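Putative NADPH-dependent oxidoreductase (Desulfitobacterium hafniense DCB-2, PDB 3DB2) probably catalyses NAD(P)H-dependent oxidation or reduction of a substrate not yet identified, as a two-domain Gfo/Idh/MocA-type dehydrogenase. Local coordinates at residues V6-I11 with M69-V74. Sequence-based numbering, arbitrary orientation.
Sequences VGVAAI and MVIITV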
ATOM      1  N   VAL C   6       2.965  23.201 -35.768  1.00 28.05           N
ATOM      2  CA  VAL C   6       4.382  23.171 -35.397  1.00 22.25           C
ATOM      3  C   VAL C   6       4.983  21.974 -36.115  1.00 20.82           C
ATOM      4  O   VAL C   6       4.371  20.905 -36.050  1.00 22.68           O
ATOM      5  CB  VAL C   6       4.629  23.057 -33.882  1.00 25.65           C
ATOM      6  CG1 VAL C   6       6.065  22.632 -33.579  1.00 22.33           C
ATOM      7  CG2 VAL C   6       4.350  24.359 -33.149  1.00 23.12           C
ATOM      8  N   GLY C   7       6.131  22.159 -36.747  1.00 23.04           N
ATOM      9  CA  GLY C   7       6.828  21.098 -37.443  1.00 24.45           C
ATOM     10  C   GLY C   7       7.644  20.212 -36.521  1.00 21.81           C
ATOM     11  O   GLY C   7       8.506  20.683 -35.780  1.00 21.74           O
ATOM     12  N   VAL C   8       7.400  18.904 -36.576  1.00 21.11           N
ATOM     13  CA  VAL C   8       8.054  17.997 -35.633  1.00 19.87           C
ATOM     14  C   VAL C   8       8.814  16.911 -36.362  1.00 18.50           C
ATOM     15  O   VAL C   8       8.473  16.570 -37.507  1.00 23.95           O
ATOM     16  CB  VAL C   8       7.030  17.403 -34.641  1.00 23.65           C
ATOM     17  CG1 VAL C   8       6.315  18.557 -33.932  1.00 23.32           C
ATOM     18  CG2 VAL C   8       6.014  16.495 -35.295  1.00 21.50           C
ATOM     19  N   ALA C   9       9.848  16.398 -35.724  1.00 16.94           N
ATOM     20  CA  ALA C   9      10.631  15.269 -36.231  1.00 16.57           C
ATOM     21  C   ALA C   9      10.669  14.181 -35.154  1.00 18.60           C
ATOM     22  O   ALA C   9      10.873  14.538 -33.994  1.00 20.33           O
ATOM     23  CB  ALA C   9      12.067  15.573 -36.590  1.00 18.61           C
ATOM     24  N   ALA C  10      10.516  12.942 -35.582  1.00 17.84           N
ATOM     25  CA  ALA C  10      10.556  11.766 -34.740  1.00 20.99           C
ATOM     26  C   ALA C  10      11.988  11.227 -34.748  1.00 19.54           C
ATOM     27  O   ALA C  10      12.539  10.914 -35.787  1.00 15.98           O
ATOM     28  CB  ALA C  10       9.570  10.668 -35.133  1.00 18.88           C
ATOM     29  N   ILE C  11      12.588  11.151 -33.577  1.00 19.52           N
ATOM     30  CA  ILE C  11      13.894  10.543 -33.399  1.00 20.59           C
ATOM     31  C   ILE C  11      13.813   9.314 -32.508  1.00 24.62           C
ATOM     32  O   ILE C  11      13.439   9.388 -31.336  1.00 23.78           O
ATOM     33  CB  ILE C  11      14.886  11.595 -32.871  1.00 22.99           C
ATOM     34  CG1 ILE C  11      15.136  12.689 -33.912  1.00 24.58           C
ATOM     35  CG2 ILE C  11      16.175  10.937 -32.441  1.00 17.33           C
ATOM     36  CD1 ILE C  11      15.659  13.980 -33.338  1.00 27.25           C
HETATM   37  N   MSE C  69      10.423  21.195 -33.464  1.00 15.76           N
HETATM   38  CA  MSE C  69      10.436  20.391 -32.245  1.00 11.30           C
HETATM   39  C   MSE C  69      10.831  18.955 -32.614  1.00 17.81           C
HETATM   40  O   MSE C  69      10.383  18.417 -33.635  1.00 19.53           O
HETATM   41  CB  MSE C  69       9.021  20.281 -31.653  1.00 17.18           C
HETATM   42  CG  MSE C  69       8.970  19.464 -30.358  1.00 23.46           C
HETATM   43 SE   MSE C  69       7.197  18.727 -29.971  0.75 22.80          SE
HETATM   44  CE  MSE C  69       6.101  20.170 -30.610  1.00 13.34           C
ATOM     45  N   VAL C  70      11.632  18.332 -31.768  1.00 16.99           N
ATOM     46  CA  VAL C  70      11.916  16.905 -31.916  1.00 18.53           C
ATOM     47  C   VAL C  70      11.178  16.106 -30.836  1.00 18.95           C
ATOM     48  O   VAL C  70      10.981  16.545 -29.710  1.00 18.47           O
ATOM     49  CB  VAL C  70      13.413  16.588 -31.848  1.00 19.09           C
ATOM     50  CG1 VAL C  70      14.164  17.240 -33.014  1.00 18.69           C
ATOM     51  CG2 VAL C  70      14.025  17.064 -30.535  1.00 14.82           C
ATOM     52  N   ILE C  71      10.805  14.891 -31.227  1.00 17.52           N
ATOM     53  CA  ILE C  71      10.087  13.940 -30.364  1.00 14.89           C
ATOM     54  C   ILE C  71      10.995  12.735 -30.185  1.00 19.42           C
ATOM     55  O   ILE C  71      11.130  11.890 -31.082  1.00 18.57           O
ATOM     56  CB  ILE C  71       8.732  13.631 -30.996  1.00 15.28           C
ATOM     57  CG1 ILE C  71       7.847  14.900 -31.090  1.00 16.61           C
ATOM     58  CG2 ILE C  71       8.012  12.502 -30.259  1.00 20.17           C
ATOM     59  CD1 ILE C  71       6.611  14.731 -31.912  1.00 17.54           C
ATOM     60  N   ILE C  72      11.678  12.666 -29.050  1.00 17.77           N
ATOM     61  CA  ILE C  72      12.769  11.757 -28.771  1.00 16.88           C
ATOM     62  C   ILE C  72      12.287  10.530 -28.014  1.00 19.27           C
ATOM     63  O   ILE C  72      11.898  10.621 -26.847  1.00 18.23           O
ATOM     64  CB  ILE C  72      13.893  12.463 -27.971  1.00 17.38           C
ATOM     65  CG1 ILE C  72      14.429  13.665 -28.752  1.00 16.29           C
ATOM     66  CG2 ILE C  72      15.023  11.536 -27.547  1.00 16.58           C
ATOM     67  CD1 ILE C  72      15.352  14.564 -27.959  1.00 12.83           C
ATOM     68  N   THR C  73      12.320   9.399 -28.684  1.00 19.66           N
ATOM     69  CA  THR C  73      11.907   8.109 -28.146  1.00 23.76           C
ATOM     70  C   THR C  73      13.036   7.093 -28.324  1.00 25.75           C
ATOM     71  O   THR C  73      12.803   6.000 -28.824  1.00 31.20           O
ATOM     72  CB  THR C  73      10.627   7.594 -28.818  1.00 18.79           C
ATOM     73  OG1 THR C  73      10.748   7.602 -30.238  1.00 22.83           O
ATOM     74  CG2 THR C  73       9.411   8.508 -28.588  1.00 23.24           C
ATOM     75  N   VAL C  74      14.226   7.489 -27.938  1.00 22.42           N
ATOM     76  CA  VAL C  74      15.449   6.696 -27.990  1.00 24.16           C
ATOM     77  C   VAL C  74      15.711   6.081 -26.622  1.00 27.53           C
ATOM     78  O   VAL C  74      15.013   6.515 -25.689  1.00 29.82           O
ATOM     79  CB  VAL C  74      16.624   7.584 -28.411  1.00 25.54           C
ATOM     80  CG1 VAL C  74      16.332   8.315 -29.713  1.00 25.94           C
ATOM     81  CG2 VAL C  74      16.924   8.574 -27.284  1.00 26.99           C
TER
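Selenomethionine Met69 and Val8 stand side by side on one face of the sheet and point the same way, a consequence of their parallel bridge. Met69 leaves the backbone with CG anti to N, runs nearly extended through chi2 and bends at chi3 (-36°), which lays its CE 3.7 Å from CG1 of Val8. From that position the same methyl meets CG1 of Val6, whose side chain crosses it at about a right angle. Ile71 approaches Val8 obliquely from further along, its CD1 3.8 Å from Val8 CB. Helix 302-316 packs over this face, Val310 meeting Met69 and Val307 meeting Ile71.

The two strands, 6-11 and 69-72, are the adjacent central strands of the parallel Rossmann sheet, where the first strand pairs with the fourth; their axes cross at -28°. Backbone bonds alternate between them, from Met69 N to Gly7 O through to Thr73 N to Ile11 O, the last being the straightest (2.9 Å, 174° at the hydrogen). Four of the five donors lie nearly along the acceptor C=O axis; Ile11 N alone sits above the carbonyl plane of Ile71.

On the opposite face Ile11 crosses Val70 obliquely, placing CD1 3.6 Å from Val70 CG1, while helix 79-88 covers both through Cys86. Past the end of strand 69-72, Val74 lies beside Ile11 and points the same way, CG1 3.8 Å from Ile11 CG2. Thr73 OG1 hydrogen-bonds to Gly12 O, joining the loop after strand 69-72 to the strand-turn-helix in which Gly12, Gly14 and Ala17 fit the GxGxxA pattern, consistent with a dinucleotide-binding loop.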